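Local coordinates for rhamnosidase B (Bacillus sp., PDB 2OKX), which probably hydrolyses alpha-L-rhamnosides, releasing L-rhamnose, as a glycoside hydrolase of family 78, at residues Ile208-Arg213 / Glu438-Leu443; Ala237-Tyr242 / Ser620-Val625; Val246-Thr251 / Val335-Ile340; Ser269-Asp274 / His299-Asp304; Asp567-Glu572 / Ser859-Trp864. All coordinates share one frame; numbering follows the deposited sequence.

Contact 1: residues Ile208-Arg213 / Glu438-Leu443; sequences IQSLSR and ELVIDL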
# COMPACT_ATOMS: atom_id res chain seq x y z
N ILE A 208 -21.57 9.81 -12.43
CA ILE A 208 -20.68 10.89 -12.82
C ILE A 208 -21.05 11.97 -11.82
O ILE A 208 -22.19 12.45 -11.81
CB ILE A 208 -20.92 11.38 -14.25
CG1 ILE A 208 -20.50 10.29 -15.24
CG2 ILE A 208 -20.13 12.68 -14.49
CD1 ILE A 208 -20.51 10.71 -16.69
N GLN A 209 -20.10 12.33 -10.98
CA GLN A 209 -20.33 13.32 -9.94
C GLN A 209 -20.37 14.75 -10.45
O GLN A 209 -21.16 15.55 -9.97
CB GLN A 209 -19.27 13.19 -8.86
CG GLN A 209 -19.40 14.20 -7.74
CD GLN A 209 -18.38 13.97 -6.66
OE1 GLN A 209 -18.41 12.95 -5.97
NE2 GLN A 209 -17.45 14.91 -6.51
N SER A 210 -19.50 15.07 -11.40
CA SER A 210 -19.47 16.43 -11.93
C SER A 210 -18.70 16.55 -13.23
O SER A 210 -17.98 15.63 -13.64
CB SER A 210 -18.82 17.37 -10.91
OG SER A 210 -17.45 17.04 -10.72
N LEU A 211 -18.87 17.69 -13.88
CA LEU A 211 -18.18 18.02 -15.12
C LEU A 211 -17.77 19.47 -14.92
O LEU A 211 -18.56 20.27 -14.44
CB LEU A 211 -19.10 17.86 -16.34
CG LEU A 211 -18.39 18.06 -17.68
CD1 LEU A 211 -19.14 17.35 -18.79
CD2 LEU A 211 -18.25 19.54 -17.98
N SER A 212 -16.54 19.80 -15.27
CA SER A 212 -16.08 21.17 -15.09
C SER A 212 -15.17 21.61 -16.22
O SER A 212 -14.55 20.78 -16.89
CB SER A 212 -15.30 21.30 -13.78
OG SER A 212 -16.05 20.86 -12.66
N ARG A 213 -15.12 22.92 -16.44
CA ARG A 213 -14.22 23.48 -17.43
C ARG A 213 -13.04 23.88 -16.56
O ARG A 213 -13.20 24.67 -15.62
CB ARG A 213 -14.83 24.72 -18.11
CG ARG A 213 -13.87 25.40 -19.09
CD ARG A 213 -14.57 26.52 -19.87
NE ARG A 213 -14.96 27.65 -19.03
CZ ARG A 213 -14.26 28.78 -18.94
NH1 ARG A 213 -13.15 28.94 -19.64
NH2 ARG A 213 -14.69 29.76 -18.15
N GLU A 438 -13.10 18.40 -17.46
CA GLU A 438 -12.85 17.50 -16.34
C GLU A 438 -14.10 16.74 -15.92
O GLU A 438 -15.13 17.33 -15.63
CB GLU A 438 -12.33 18.29 -15.14
CG GLU A 438 -12.24 17.46 -13.86
CD GLU A 438 -12.10 18.32 -12.62
OE1 GLU A 438 -10.99 18.85 -12.38
OE2 GLU A 438 -13.11 18.49 -11.91
N LEU A 439 -13.99 15.42 -15.89
CA LEU A 439 -15.09 14.56 -15.47
C LEU A 439 -14.68 13.90 -14.16
O LEU A 439 -13.58 13.38 -14.05
CB LEU A 439 -15.34 13.46 -16.50
CG LEU A 439 -16.38 13.64 -17.60
CD1 LEU A 439 -16.17 14.94 -18.33
CD2 LEU A 439 -16.29 12.45 -18.55
N VAL A 440 -15.56 13.92 -13.16
CA VAL A 440 -15.27 13.24 -11.90
C VAL A 440 -16.17 12.01 -11.92
O VAL A 440 -17.39 12.13 -11.82
CB VAL A 440 -15.56 14.10 -10.66
CG1 VAL A 440 -15.35 13.27 -9.39
CG2 VAL A 440 -14.62 15.30 -10.62
N ILE A 441 -15.55 10.85 -12.08
CA ILE A 441 -16.26 9.58 -12.16
C ILE A 441 -16.26 8.93 -10.78
O ILE A 441 -15.20 8.74 -10.19
CB ILE A 441 -15.54 8.63 -13.14
CG1 ILE A 441 -15.40 9.30 -14.52
CG2 ILE A 441 -16.28 7.31 -13.25
CD1 ILE A 441 -16.70 9.67 -15.15
N ASP A 442 -17.44 8.57 -10.28
CA ASP A 442 -17.55 7.93 -8.96
C ASP A 442 -17.78 6.43 -9.12
O ASP A 442 -18.81 6.01 -9.65
CB ASP A 442 -18.72 8.55 -8.18
CG ASP A 442 -18.81 8.04 -6.74
OD1 ASP A 442 -18.01 7.17 -6.35
OD2 ASP A 442 -19.70 8.52 -6.01
N LEU A 443 -16.83 5.63 -8.65
CA LEU A 443 -16.96 4.18 -8.73
C LEU A 443 -18.07 3.68 -7.80
O LEU A 443 -18.57 2.58 -7.98
CB LEU A 443 -15.64 3.50 -8.34
CG LEU A 443 -14.43 3.72 -9.26
CD1 LEU A 443 -13.30 2.79 -8.85
CD2 LEU A 443 -14.84 3.46 -10.71
O HOH W 1 -20.80 10.92 -5.91
O HOH W 2 -15.59 18.24 -12.65
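Ser210 and Val440 pair in the tight middle of this antiparallel contact, OG of Ser210 lying 3.3 Å from CG2 of Val440. That oxygen stands between backbone N and carbonyl carbon (chi1 66°), from where it also donates to a water. The same water accepts from OG of Ser212 and gives its own protons to O and OE2 of Glu438, so four bonds grip it; OE2 of Glu438 is 2.6 Å away. The other oxygen of Glu438, OE1, forms a salt bridge with Arg404. On the opposite face the four side chains of the pair are apolar. Leu211 and Leu439 lie side by side, CD1 of Leu211 3.9 Å from CD1 of Leu439. Ile208 CG1 rests on Ile441 CD1, beside helix 414-417.

The looser end is the partly exposed one. A beta bulge shifts the register by one there, and N of Gln209 bonds O of Val440 at 2.8 Å while the backbone N of the buried Ser210 has no partner in the model. The extended Gln209 side chain runs beside Val440, and a second water bridges OE1 of Gln209 and OD2 of Asp442.

Backbone bonds, with Ser212 and Glu438 bonded both ways, thus join strand 207-215 to strand 436-443, part of the concanavalin-like domain; the first water additionally bridges the serine hydroxyls to a carboxylate that an arginine probably neutralises.

Contact 2: residues Ala237-Tyr242 / Ser620-Val625; sequences ANPVSY and SAWSSV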
# COMPACT_ATOMS: atom_id res chain seq x y z
N ALA A 237 15.51 1.61 -0.41
CA ALA A 237 14.30 2.35 -0.11
C ALA A 237 14.31 2.90 1.30
O ALA A 237 13.26 3.06 1.93
CB ALA A 237 13.08 1.45 -0.31
N ASN A 238 15.50 3.19 1.82
CA ASN A 238 15.63 3.77 3.15
C ASN A 238 15.53 5.27 2.99
O ASN A 238 15.83 5.82 1.93
CB ASN A 238 16.99 3.44 3.77
CG ASN A 238 17.19 1.96 4.00
OD1 ASN A 238 16.33 1.29 4.58
ND2 ASN A 238 18.33 1.45 3.56
N PRO A 239 15.08 5.97 4.03
CA PRO A 239 14.97 7.42 3.94
C PRO A 239 16.37 8.02 3.83
O PRO A 239 17.32 7.51 4.42
CB PRO A 239 14.32 7.81 5.27
CG PRO A 239 13.52 6.61 5.63
CD PRO A 239 14.44 5.47 5.26
N VAL A 240 16.51 9.09 3.05
CA VAL A 240 17.79 9.77 2.95
C VAL A 240 17.49 11.24 3.19
O VAL A 240 16.35 11.68 3.05
CB VAL A 240 18.45 9.64 1.54
CG1 VAL A 240 18.66 8.18 1.20
CG2 VAL A 240 17.61 10.34 0.49
N SER A 241 18.51 11.99 3.59
CA SER A 241 18.32 13.42 3.81
C SER A 241 19.36 14.12 2.95
O SER A 241 20.46 13.60 2.76
CB SER A 241 18.52 13.78 5.28
OG SER A 241 17.49 13.23 6.08
N TYR A 242 19.00 15.27 2.41
CA TYR A 242 19.93 16.03 1.60
C TYR A 242 19.79 17.51 1.90
O TYR A 242 18.75 17.97 2.37
CB TYR A 242 19.70 15.78 0.09
CG TYR A 242 18.26 15.79 -0.36
CD1 TYR A 242 17.59 14.59 -0.63
CD2 TYR A 242 17.56 16.98 -0.51
CE1 TYR A 242 16.26 14.58 -1.04
CE2 TYR A 242 16.23 16.99 -0.92
CZ TYR A 242 15.58 15.78 -1.18
OH TYR A 242 14.26 15.78 -1.57
N SER A 620 11.12 -5.97 1.15
CA SER A 620 11.38 -4.56 0.90
C SER A 620 12.82 -4.09 0.97
O SER A 620 13.67 -4.71 1.61
CB SER A 620 10.54 -3.73 1.87
OG SER A 620 10.86 -2.35 1.79
N ALA A 621 13.08 -2.96 0.31
CA ALA A 621 14.40 -2.35 0.30
C ALA A 621 14.52 -1.34 1.43
O ALA A 621 15.56 -0.70 1.59
CB ALA A 621 14.66 -1.68 -1.05
N TRP A 622 13.46 -1.18 2.21
CA TRP A 622 13.51 -0.26 3.35
C TRP A 622 13.82 -1.11 4.58
O TRP A 622 12.96 -1.82 5.08
CB TRP A 622 12.18 0.48 3.57
CG TRP A 622 12.18 1.38 4.80
CD1 TRP A 622 13.29 1.86 5.46
CD2 TRP A 622 11.04 1.92 5.49
NE1 TRP A 622 12.90 2.67 6.50
CE2 TRP A 622 11.53 2.73 6.54
CE3 TRP A 622 9.65 1.81 5.32
CZ2 TRP A 622 10.69 3.42 7.42
CZ3 TRP A 622 8.81 2.50 6.19
CH2 TRP A 622 9.33 3.29 7.23
N SER A 623 15.07 -1.04 5.03
CA SER A 623 15.49 -1.80 6.20
C SER A 623 14.96 -1.07 7.41
O SER A 623 15.60 -0.15 7.94
CB SER A 623 17.02 -1.88 6.25
OG SER A 623 17.46 -2.73 7.29
N SER A 624 13.77 -1.47 7.85
CA SER A 624 13.10 -0.86 8.98
C SER A 624 12.55 -1.93 9.91
O SER A 624 12.08 -2.97 9.46
CB SER A 624 11.95 0.03 8.48
OG SER A 624 11.20 0.55 9.56
N VAL A 625 12.63 -1.66 11.21
CA VAL A 625 12.15 -2.61 12.21
C VAL A 625 11.23 -1.97 13.23
O VAL A 625 11.49 -0.87 13.72
CB VAL A 625 13.32 -3.26 13.00
CG1 VAL A 625 12.77 -4.06 14.18
CG2 VAL A 625 14.13 -4.16 12.09
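Ala237 and Ala621 meet methyl to methyl, their CB atoms 3.6 Å apart, and the CB of Trp622 adds to this small apolar centre. Next to it Pro239 crosses the indole at about a right angle and brings its CD to 3.4 Å from NE1 of Trp622. CG of Trp622 is anti to the backbone N (chi1 177°), where it lies near O of Ala237. One face of the indole is covered from within its own segment by CB of Ser624, offset toward the rim.

Moving outward, the contact turns polar. N of Ala237 bonds O of Ala621 at 3.1 Å, but it stands well above the carbonyl plane, 71° out of it. A shorter bond comes from Asn238, whose OD1 accepts from N of Ser623 at 2.7 Å, the donor lying in the plane of the amide carbonyl. This OD1 also sits at the edge of the indole, in its plane and 3.2 Å from CD1 of Trp622. ND2 of Asn238 is taken by Glu347, which fixes the rotation of the amide. Within 620-625, N of Trp622 donates to OG of Ser620 at 2.9 Å, an ST turn, and OG of Ser623 turns to Glu610 and His351.

The contact ties domain D2 to the six-hairpin glycosidase domain: Ala237-Pro239 lead into strand 240-252 beside helix 225-229, while Ser620-Val625 form part of the loop before helix 627-644, with the rings of His310 and Trp622 edge-to-face.

Contact 3: residues Val246-Thr251 / Val335-Ile340; sequences VATILT and VPLATI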
# COMPACT_ATOMS: atom_id res chain seq x y z
N VAL A 246 16.85 24.08 -5.23
CA VAL A 246 16.43 23.87 -6.61
C VAL A 246 16.55 25.29 -7.13
O VAL A 246 16.11 26.22 -6.46
CB VAL A 246 14.97 23.41 -6.73
CG1 VAL A 246 14.48 23.64 -8.16
CG2 VAL A 246 14.86 21.93 -6.39
N ALA A 247 17.13 25.46 -8.31
CA ALA A 247 17.28 26.80 -8.85
C ALA A 247 16.93 26.90 -10.32
O ALA A 247 17.19 25.99 -11.11
CB ALA A 247 18.70 27.30 -8.62
N THR A 248 16.33 28.03 -10.69
CA THR A 248 15.95 28.29 -12.07
C THR A 248 15.88 29.79 -12.29
O THR A 248 15.63 30.56 -11.36
CB THR A 248 14.57 27.68 -12.41
OG1 THR A 248 14.36 27.73 -13.82
CG2 THR A 248 13.46 28.46 -11.71
N ILE A 249 16.10 30.20 -13.54
CA ILE A 249 16.04 31.61 -13.90
C ILE A 249 14.68 31.87 -14.53
O ILE A 249 14.35 31.29 -15.56
CB ILE A 249 17.14 31.99 -14.90
CG1 ILE A 249 18.52 31.70 -14.32
CG2 ILE A 249 17.01 33.47 -15.26
CD1 ILE A 249 18.82 32.50 -13.07
N LEU A 250 13.90 32.74 -13.90
CA LEU A 250 12.58 33.10 -14.40
C LEU A 250 12.68 34.40 -15.17
O LEU A 250 13.05 35.43 -14.61
CB LEU A 250 11.61 33.28 -13.22
CG LEU A 250 10.23 33.86 -13.53
CD1 LEU A 250 9.48 32.94 -14.48
CD2 LEU A 250 9.45 34.03 -12.24
N THR A 251 12.36 34.36 -16.46
CA THR A 251 12.44 35.55 -17.30
C THR A 251 11.06 36.00 -17.77
O THR A 251 10.34 35.24 -18.42
CB THR A 251 13.31 35.31 -18.54
OG1 THR A 251 14.60 34.84 -18.14
CG2 THR A 251 13.48 36.60 -19.33
N VAL A 335 16.44 20.32 -19.18
CA VAL A 335 15.63 20.63 -18.01
C VAL A 335 15.96 22.05 -17.55
O VAL A 335 17.11 22.35 -17.23
CB VAL A 335 15.92 19.64 -16.86
CG1 VAL A 335 15.09 19.98 -15.64
CG2 VAL A 335 15.64 18.22 -17.33
N PRO A 336 14.95 22.93 -17.49
CA PRO A 336 15.09 24.33 -17.08
C PRO A 336 15.39 24.58 -15.60
O PRO A 336 15.31 25.72 -15.14
CB PRO A 336 13.77 24.95 -17.51
CG PRO A 336 12.81 23.84 -17.25
CD PRO A 336 13.54 22.64 -17.82
N LEU A 337 15.71 23.52 -14.87
CA LEU A 337 16.02 23.65 -13.46
C LEU A 337 17.38 23.05 -13.18
O LEU A 337 17.88 22.22 -13.95
CB LEU A 337 14.98 22.90 -12.60
CG LEU A 337 13.50 23.25 -12.74
CD1 LEU A 337 12.68 22.33 -11.84
CD2 LEU A 337 13.27 24.69 -12.36
N ALA A 338 17.98 23.47 -12.08
CA ALA A 338 19.27 22.96 -11.65
C ALA A 338 19.19 22.82 -10.14
O ALA A 338 18.34 23.43 -9.50
CB ALA A 338 20.38 23.94 -12.02
N THR A 339 20.05 21.99 -9.56
CA THR A 339 20.05 21.84 -8.12
C THR A 339 21.41 22.29 -7.61
O THR A 339 22.42 22.17 -8.30
CB THR A 339 19.78 20.39 -7.69
OG1 THR A 339 20.74 19.51 -8.28
CG2 THR A 339 18.38 19.97 -8.12
N ILE A 340 21.42 22.85 -6.40
CA ILE A 340 22.65 23.33 -5.79
C ILE A 340 22.95 22.46 -4.56
O ILE A 340 22.18 22.47 -3.59
CB ILE A 340 22.51 24.79 -5.36
CG1 ILE A 340 21.97 25.62 -6.53
CG2 ILE A 340 23.86 25.34 -4.91
CD1 ILE A 340 21.72 27.08 -6.20
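Ala247 and Ala338 form the hydrogen-bonded pair that joins these two strands. N of Ala247 reaches O of Ala338 at 2.6 Å, and the return bond, from N of Ala338 to O of Ala247, is 2.8 Å. Val246 and Thr339 follow as a non-hydrogen-bonded pair, and there the main chain adds a CA-H...O contact from Val246 to O of Ala338. The strand segments run at 132° to each other, consistent with so short a ladder.

One side-chain hydrogen bond extends the pairing. OG1 of Thr248, anti to the backbone N (chi1 -169°), donates to O of Pro336 at 2.6 Å, tilted 20° from the carbonyl plane. An alanine in place of Thr248 would probably leave the carbonyl of Pro336 without this donor, and the bend at Pro336-Leu337 less firmly held to the strand.

The fold here is an antiparallel sheet of domain D2, whose sequence family belongs to the galactose-binding clan. Strand 240-252 lends one edge to strand 297-309, and its other edge passes from strand 338-340 to strand 324-327.

Apolar contacts flank the bonds on both faces. Thr248 CB and Leu337 CD2 are pressed to 3.3 Å, tighter than normal carbon packing, while CG2 of the threonine touches the same methyl at 3.8 Å. Val246 CG1 approaches the other methyl, CD1 of Leu337, more loosely at 4.3 Å, and Leu337 and Pro336 also lean on Tyr392. On the alanine face, CD1 of Ile340 reaches back to CB of Ala247, next to Leu302 of strand 297-309.

Contact 4: residues Ser269-Asp274 / His299-Asp304; sequences SGVWVD and HLVLVD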
# COMPACT_ATOMS: atom_id res chain seq x y z
N SER A 269 13.54 25.31 4.22
CA SER A 269 13.25 26.50 5.00
C SER A 269 12.50 27.62 4.28
O SER A 269 11.93 28.49 4.93
CB SER A 269 14.54 27.06 5.59
OG SER A 269 15.41 27.50 4.56
N GLY A 270 12.51 27.61 2.95
CA GLY A 270 11.80 28.67 2.25
C GLY A 270 12.13 28.85 0.78
O GLY A 270 12.82 28.04 0.16
N VAL A 271 11.62 29.95 0.24
CA VAL A 271 11.82 30.30 -1.16
C VAL A 271 12.43 31.70 -1.26
O VAL A 271 11.98 32.63 -0.58
CB VAL A 271 10.48 30.29 -1.93
CG1 VAL A 271 10.69 30.78 -3.36
CG2 VAL A 271 9.88 28.89 -1.93
N TRP A 272 13.44 31.84 -2.11
CA TRP A 272 14.12 33.11 -2.32
C TRP A 272 13.97 33.53 -3.78
O TRP A 272 14.05 32.71 -4.69
CB TRP A 272 15.61 32.98 -1.98
CG TRP A 272 15.92 33.02 -0.51
CD1 TRP A 272 16.38 34.08 0.21
CD2 TRP A 272 15.81 31.93 0.42
NE1 TRP A 272 16.56 33.73 1.52
CE2 TRP A 272 16.22 32.42 1.68
CE3 TRP A 272 15.40 30.60 0.31
CZ2 TRP A 272 16.23 31.61 2.83
CZ3 TRP A 272 15.41 29.80 1.45
CH2 TRP A 272 15.82 30.31 2.70
N VAL A 273 13.76 34.83 -4.00
CA VAL A 273 13.63 35.38 -5.34
C VAL A 273 14.55 36.60 -5.40
O VAL A 273 14.37 37.56 -4.64
CB VAL A 273 12.18 35.82 -5.64
CG1 VAL A 273 12.11 36.50 -7.00
CG2 VAL A 273 11.27 34.59 -5.62
N ASP A 274 15.53 36.56 -6.29
CA ASP A 274 16.49 37.65 -6.42
C ASP A 274 17.21 37.87 -5.08
O ASP A 274 17.50 39.00 -4.70
CB ASP A 274 15.78 38.95 -6.84
CG ASP A 274 15.09 38.84 -8.19
OD1 ASP A 274 15.67 38.21 -9.10
OD2 ASP A 274 13.98 39.38 -8.34
N HIS A 299 15.00 36.78 -13.23
CA HIS A 299 14.95 36.65 -11.78
C HIS A 299 15.40 35.25 -11.38
O HIS A 299 14.98 34.26 -11.97
CB HIS A 299 13.53 36.87 -11.25
CG HIS A 299 12.95 38.21 -11.60
ND1 HIS A 299 12.39 38.47 -12.83
CD2 HIS A 299 12.84 39.35 -10.88
CE1 HIS A 299 11.95 39.72 -12.86
NE2 HIS A 299 12.22 40.27 -11.69
N LEU A 300 16.28 35.19 -10.38
CA LEU A 300 16.78 33.91 -9.90
C LEU A 300 15.89 33.43 -8.77
O LEU A 300 15.73 34.12 -7.75
CB LEU A 300 18.23 34.07 -9.40
CG LEU A 300 18.91 32.83 -8.81
CD1 LEU A 300 18.93 31.69 -9.82
CD2 LEU A 300 20.34 33.19 -8.41
N VAL A 301 15.29 32.27 -8.95
CA VAL A 301 14.41 31.69 -7.94
C VAL A 301 15.15 30.55 -7.27
O VAL A 301 15.67 29.66 -7.95
CB VAL A 301 13.10 31.17 -8.55
CG1 VAL A 301 12.21 30.58 -7.46
CG2 VAL A 301 12.38 32.29 -9.27
N LEU A 302 15.22 30.58 -5.95
CA LEU A 302 15.91 29.55 -5.19
C LEU A 302 14.96 28.94 -4.17
O LEU A 302 14.41 29.64 -3.32
CB LEU A 302 17.12 30.17 -4.48
CG LEU A 302 18.37 29.30 -4.30
CD1 LEU A 302 19.01 29.06 -5.66
CD2 LEU A 302 19.36 30.00 -3.38
N VAL A 303 14.76 27.63 -4.27
CA VAL A 303 13.87 26.93 -3.35
C VAL A 303 14.70 26.00 -2.47
O VAL A 303 15.37 25.10 -2.98
CB VAL A 303 12.82 26.08 -4.11
CG1 VAL A 303 11.90 25.37 -3.11
CG2 VAL A 303 12.01 26.98 -5.05
N ASP A 304 14.67 26.22 -1.17
CA ASP A 304 15.42 25.37 -0.25
C ASP A 304 14.68 24.04 -0.15
O ASP A 304 13.50 24.02 0.19
CB ASP A 304 15.52 26.01 1.13
CG ASP A 304 16.40 25.22 2.09
OD1 ASP A 304 16.58 25.68 3.23
OD2 ASP A 304 16.90 24.15 1.70
O HOH W 3 18.06 37.94 -9.92
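Asp304 reaches across to the start of the neighbouring segment, and each part of its side chain finds a partner. CB lies 3.5 Å from O of Gly270 and meets the edge of the Trp272 indole, 3.8 Å from CZ3. CG is anti to the backbone N (chi1 -175°); the side chain lies beside that of Trp272, carboxylate and ring planes 47° apart. At the tip, OD1 takes the hydroxyl of Ser269 on its anti lone pair, OG to OD1 being 2.5 Å, and more weakly the backbone N of Ser269. Tyr364 also bonds OD1, and OD2 turns to Thr306. An alanine at Asp304 would probably leave the hydroxyl of Ser269 and that of Tyr364 without their shared acceptor, freeing the chain before Gly270 to shift.

Beyond this end an ordinary antiparallel ladder takes over: Trp272 and Leu302 bond in both directions, N of Trp272 to O of Leu302 at 2.7 Å. Val271, Val273, Val301 and Val303 share one face.

Those valines pack toward strands 256-262 and 288-294, a second sheet of domain D2. On the other face Leu302 touches strand 240-252, and helix 362-370 comes in through Tyr364 and Glu369, which accepts from NE1 of Trp272.

Contact 5: residues Asp567-Glu572 / Ser859-Trp864; sequences DCPSYE and SHCHAW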
# COMPACT_ATOMS: atom_id res chain seq x y z
N ASP A 567 -1.24 -2.94 3.48
CA ASP A 567 -1.77 -1.96 4.41
C ASP A 567 -2.96 -1.24 3.78
O ASP A 567 -3.99 -1.05 4.42
CB ASP A 567 -0.68 -0.96 4.82
CG ASP A 567 -0.06 -0.23 3.62
OD1 ASP A 567 0.04 -0.84 2.54
OD2 ASP A 567 0.35 0.94 3.78
N CYS A 568 -2.81 -0.84 2.51
CA CYS A 568 -3.87 -0.15 1.79
C CYS A 568 -3.67 -0.26 0.28
O CYS A 568 -2.57 -0.55 -0.19
CB CYS A 568 -3.91 1.33 2.20
SG CYS A 568 -2.37 2.25 1.89
N PRO A 569 -4.73 -0.04 -0.50
CA PRO A 569 -4.65 -0.13 -1.96
C PRO A 569 -4.24 1.17 -2.66
O PRO A 569 -3.86 1.15 -3.84
CB PRO A 569 -6.06 -0.55 -2.35
CG PRO A 569 -6.89 0.27 -1.38
CD PRO A 569 -6.14 0.09 -0.06
N SER A 570 -4.31 2.28 -1.95
CA SER A 570 -3.97 3.57 -2.54
C SER A 570 -2.52 4.01 -2.36
O SER A 570 -1.70 3.83 -3.26
CB SER A 570 -4.90 4.66 -2.00
OG SER A 570 -4.84 4.75 -0.59
N TYR A 571 -2.19 4.57 -1.19
CA TYR A 571 -0.85 5.06 -0.93
C TYR A 571 0.32 4.09 -1.02
O TYR A 571 1.35 4.42 -1.61
CB TYR A 571 -0.78 5.76 0.44
CG TYR A 571 -1.66 6.98 0.55
CD1 TYR A 571 -3.00 6.86 0.93
CD2 TYR A 571 -1.17 8.25 0.23
CE1 TYR A 571 -3.83 7.98 0.97
CE2 TYR A 571 -2.00 9.37 0.27
CZ TYR A 571 -3.33 9.23 0.63
OH TYR A 571 -4.16 10.32 0.62
N GLU A 572 0.18 2.88 -0.47
CA GLU A 572 1.31 1.97 -0.45
C GLU A 572 1.24 0.60 -1.14
O GLU A 572 2.17 0.24 -1.87
CB GLU A 572 1.75 1.78 1.01
CG GLU A 572 1.65 3.07 1.83
CD GLU A 572 2.43 3.02 3.14
OE1 GLU A 572 2.18 3.89 4.01
OE2 GLU A 572 3.30 2.14 3.29
N SER A 859 -5.13 7.44 4.82
CA SER A 859 -5.72 6.38 4.00
C SER A 859 -7.14 6.10 4.49
O SER A 859 -7.39 6.00 5.69
CB SER A 859 -4.88 5.11 4.12
OG SER A 859 -5.62 3.99 3.67
N HIS A 860 -8.07 5.97 3.55
CA HIS A 860 -9.46 5.70 3.89
C HIS A 860 -9.78 4.21 3.81
O HIS A 860 -10.92 3.80 4.04
CB HIS A 860 -10.40 6.47 2.96
CG HIS A 860 -10.44 7.94 3.25
ND1 HIS A 860 -11.56 8.57 3.75
CD2 HIS A 860 -9.48 8.90 3.14
CE1 HIS A 860 -11.28 9.85 3.95
NE2 HIS A 860 -10.03 10.07 3.58
N CYS A 861 -8.77 3.40 3.49
CA CYS A 861 -8.97 1.96 3.36
C CYS A 861 -7.77 1.19 3.91
O CYS A 861 -6.81 0.94 3.18
CB CYS A 861 -9.20 1.61 1.88
SG CYS A 861 -9.55 -0.14 1.53
N HIS A 862 -7.83 0.84 5.19
CA HIS A 862 -6.76 0.09 5.86
C HIS A 862 -7.40 -1.11 6.54
O HIS A 862 -8.12 -0.96 7.53
CB HIS A 862 -6.08 0.97 6.93
CG HIS A 862 -4.74 1.49 6.53
ND1 HIS A 862 -3.58 1.18 7.22
CD2 HIS A 862 -4.37 2.32 5.53
CE1 HIS A 862 -2.56 1.79 6.65
NE2 HIS A 862 -3.00 2.49 5.63
N ALA A 863 -7.14 -2.30 6.01
CA ALA A 863 -7.75 -3.51 6.57
C ALA A 863 -7.33 -3.78 8.01
O ALA A 863 -7.95 -4.60 8.68
CB ALA A 863 -7.44 -4.73 5.69
N TRP A 864 -6.29 -3.11 8.50
CA TRP A 864 -5.90 -3.34 9.88
C TRP A 864 -6.97 -2.73 10.80
O TRP A 864 -6.98 -2.96 12.01
CB TRP A 864 -4.49 -2.77 10.16
CG TRP A 864 -4.36 -1.29 10.40
CD1 TRP A 864 -5.30 -0.31 10.18
CD2 TRP A 864 -3.21 -0.61 10.93
NE1 TRP A 864 -4.80 0.92 10.54
CE2 TRP A 864 -3.52 0.76 11.00
CE3 TRP A 864 -1.94 -1.05 11.34
CZ2 TRP A 864 -2.60 1.72 11.47
CZ3 TRP A 864 -1.03 -0.10 11.81
CH2 TRP A 864 -1.37 1.27 11.87
O HOH W 4 -4.04 -2.10 7.06
O HOH W 5 -6.01 3.42 1.15
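Asp567 sets its carbonyl oxygen over the centre of the His862 ring, 3.4 Å above the plane. The same oxygen receives a CA-H...O contact from His862, CA to O being 3.3 Å. Beside it, CB of Cys568 presses on O of Cys861, and CD of Pro569 lies 3.8 Å from SG of Cys861. Tyr571 touches Ser859 with the CD1-CE1 side of its ring. No direct hydrogen bond joins the two segments.

Two waters make the polar link. One lies 2.8 Å from O of Asp567, to which it may donate, and accepts from N of Trp864. The other sits 2.5 Å from OG of Ser570 and also near OG of Ser859, whose position is less certain.

Both segments are loops of the six-hairpin glycosidase domain, which in this family is an alpha/alpha barrel: Asp567-Glu572 precede helix 577-590 and Ser859-Trp864 precede helix 868-876.

Further out, each loop is held by its own ties. SG of Cys568 accepts from N of Glu572 at 3.5 Å, folding the first loop back on itself. OD1 of Asp567 is bonded by N of Val574, while Trp864 stacks on Phe802. OD2 of Asp567 and OE1 of Glu572 bind glycerol, probably from the crystallisation liquor, and OE1 also forms a salt bridge with Arg858.

In the fold
Contacts 3 and 4 form one continuous sheet in domain D2: N of Leu250 lies 2.7 Å from O of His299, a probable hydrogen bond, and CD1 of Ile340 packs on CD1 of Leu302. Contact 2 lies just before strand 240-252 and joins domain D2 to the glycosidase domain, its nearest atoms about 6 Å from those of contact 5. Contact 5, whose centre is about 6 Å from the centre of the chain, borders a glycerol that may mark a pocket; a bound glycerol also lies about 4 Å from the Trp622 side chain. Contact 1 touches none of the others; its nearest atoms are about 10 Å from those of contact 5, and a calcium ion is about 12 Å from the Ile208 side chain.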